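Local coordinates for protein peroxidase (Cellulomonas bogoriensis 69B4 = DSM 16987, PDB 6QZO) that binds heme b and probably acts as a peroxidase of the dye-decolorizing (DyP) type, using hydrogen peroxide to oxidise its substrates, at residues 51-56 against 141-146. Sequence-based numbering, arbitrary orientation.
Sequences VALDLA and GDVVLQ
Val-51 to Leu-53 pairs antiparallel with Val-143 to Leu-145 at the two central strands of the N-terminal four-stranded sheet, away from the heme. Val-51 and Leu-145 form one hydrogen-bonded pair (Val-51 N to Leu-145 O 2.9 Å, Leu-145 N to Val-51 O 2.8 Å), Leu-53 and Val-143 the next. Between them Ala-52 faces Val-144 on the opposite side, its small CB packing on Trp-174. Apolar Leu-53, Val-143 and Leu-145 suit burial between sheet and helix 61-78: Leu-53 CB meets Val-143 CG1 at 3.8 Å, Leu-53 CD1 meets Leu-145 CD1 at 4.1 Å, and Trp-71 touches all three. This ferredoxin-like sheet of the DyP family ends its pairing in a classic beta bulge, Asp-142 and Val-143 both facing Leu-53. At Gly-141 a CB would jam against the preceding carbonyl O. Asp-54 OD1 accepts from Asp-142 N (3.2 Å). Asp-142 CG, anti to its carbonyl carbon (chi1 -66°), brings OD2 to Leu-55 N (2.9 Å), accepting through its anti lone pair. An alanine replacing Asp-142 would probably leave the Leu-55 amide without this acceptor. If both are ionised, the carboxylates would repel, an effect Arg-173, salt-bridged to Asp-54 OD2, probably eases.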
loop_
_atom_site.group_PDB
_atom_site.type_symbol
_atom_site.label_atom_id
_atom_site.label_comp_id
_atom_site.label_asym_id
_atom_site.label_seq_id
_atom_site.Cartn_x
_atom_site.Cartn_y
_atom_site.Cartn_z
ATOM N N VAL A 51 -10.204 -5.764 -7.441
ATOM C CA VAL A 51 -9.679 -6.815 -8.346
ATOM C C VAL A 51 -10.707 -7.087 -9.450
ATOM O O VAL A 51 -11.740 -7.705 -9.157
ATOM C CB VAL A 51 -9.319 -8.094 -7.571
ATOM C CG1 VAL A 51 -8.631 -9.104 -8.472
ATOM C CG2 VAL A 51 -8.443 -7.784 -6.356
ATOM N N ALA A 52 -10.434 -6.598 -10.655
ATOM C CA ALA A 52 -11.183 -6.914 -11.881
ATOM C C ALA A 52 -10.654 -8.227 -12.448
ATOM O O ALA A 52 -9.418 -8.373 -12.579
ATOM C CB ALA A 52 -11.059 -5.795 -12.891
ATOM N N LEU A 53 -11.565 -9.144 -12.776
ATOM C CA LEU A 53 -11.203 -10.424 -13.420
ATOM C C LEU A 53 -11.965 -10.528 -14.735
ATOM O O LEU A 53 -13.027 -9.898 -14.857
ATOM C CB LEU A 53 -11.510 -11.585 -12.470
ATOM C CG LEU A 53 -10.778 -11.527 -11.121
ATOM C CD1 LEU A 53 -11.684 -10.980 -10.029
ATOM C CD2 LEU A 53 -10.254 -12.899 -10.729
ATOM N N ASP A 54 -11.386 -11.244 -15.690
ATOM C CA ASP A 54 -12.031 -11.579 -16.984
ATOM C C ASP A 54 -12.308 -13.082 -17.014
ATOM O O ASP A 54 -11.420 -13.875 -16.669
ATOM C CB ASP A 54 -11.174 -11.104 -18.156
ATOM C CG ASP A 54 -11.302 -9.631 -18.447
ATOM O OD1 ASP A 54 -12.274 -9.004 -17.957
ATOM O OD2 ASP A 54 -10.418 -9.120 -19.152
ATOM N N LEU A 55 -13.520 -13.468 -17.385
ATOM C CA LEU A 55 -13.905 -14.895 -17.524
ATOM C C LEU A 55 -13.121 -15.500 -18.693
ATOM O O LEU A 55 -12.801 -14.766 -19.633
ATOM C CB LEU A 55 -15.420 -14.979 -17.733
ATOM C CG LEU A 55 -16.247 -14.476 -16.552
ATOM C CD1 LEU A 55 -17.700 -14.317 -16.929
ATOM C CD2 LEU A 55 -16.107 -15.465 -15.395
ATOM N N ALA A 56 -12.786 -16.787 -18.623
ATOM C CA ALA A 56 -12.228 -17.543 -19.777
ATOM C C ALA A 56 -13.251 -17.554 -20.919
ATOM O O ALA A 56 -14.445 -17.500 -20.619
ATOM C CB ALA A 56 -11.854 -18.934 -19.338
ATOM N N GLY A 141 -13.743 -5.046 -17.254
ATOM C CA GLY A 141 -13.727 -6.233 -16.386
ATOM C C GLY A 141 -15.088 -6.925 -16.393
ATOM O O GLY A 141 -16.076 -6.240 -16.237
ATOM N N ASP A 142 -15.111 -8.245 -16.566
ATOM C CA ASP A 142 -16.325 -9.095 -16.503
ATOM C C ASP A 142 -16.841 -9.130 -15.064
ATOM O O ASP A 142 -18.060 -9.154 -14.880
ATOM C CB ASP A 142 -16.044 -10.512 -16.996
ATOM C CG ASP A 142 -15.689 -10.564 -18.475
ATOM O OD1 ASP A 142 -16.110 -9.666 -19.198
ATOM O OD2 ASP A 142 -15.014 -11.502 -18.889
ATOM N N VAL A 143 -15.949 -9.105 -14.070
ATOM C CA VAL A 143 -16.372 -9.141 -12.640
ATOM C C VAL A 143 -15.339 -8.381 -11.812
ATOM O O VAL A 143 -14.185 -8.292 -12.245
ATOM C CB VAL A 143 -16.581 -10.587 -12.159
ATOM C CG1 VAL A 143 -15.288 -11.378 -12.239
ATOM C CG2 VAL A 143 -17.168 -10.652 -10.762
ATOM N N VAL A 144 -15.761 -7.843 -10.677
ATOM C CA VAL A 144 -14.875 -7.082 -9.764
ATOM C C VAL A 144 -15.129 -7.545 -8.338
ATOM O O VAL A 144 -16.298 -7.754 -7.977
ATOM C CB VAL A 144 -15.107 -5.574 -9.872
ATOM C CG1 VAL A 144 -16.540 -5.203 -9.475
ATOM C CG2 VAL A 144 -14.081 -4.795 -9.049
ATOM N N LEU A 145 -14.051 -7.667 -7.560
ATOM C CA LEU A 145 -14.113 -7.804 -6.088
ATOM C C LEU A 145 -13.569 -6.511 -5.480
ATOM O O LEU A 145 -12.361 -6.245 -5.626
ATOM C CB LEU A 145 -13.271 -9.015 -5.676
ATOM C CG LEU A 145 -13.689 -10.339 -6.324
ATOM C CD1 LEU A 145 -12.644 -11.410 -6.062
ATOM C CD2 LEU A 145 -15.049 -10.762 -5.819
ATOM N N GLN A 146 -14.432 -5.716 -4.847
ATOM C CA GLN A 146 -13.951 -4.618 -3.980
ATOM C C GLN A 146 -13.637 -5.241 -2.627
ATOM O O GLN A 146 -14.598 -5.627 -1.920
ATOM C CB GLN A 146 -14.971 -3.492 -3.835
ATOM C CG GLN A 146 -14.471 -2.384 -2.913
ATOM C CD GLN A 146 -15.562 -1.411 -2.564
ATOM O OE1 GLN A 146 -15.823 -0.462 -3.293
ATOM N NE2 GLN A 146 -16.201 -1.648 -1.431
#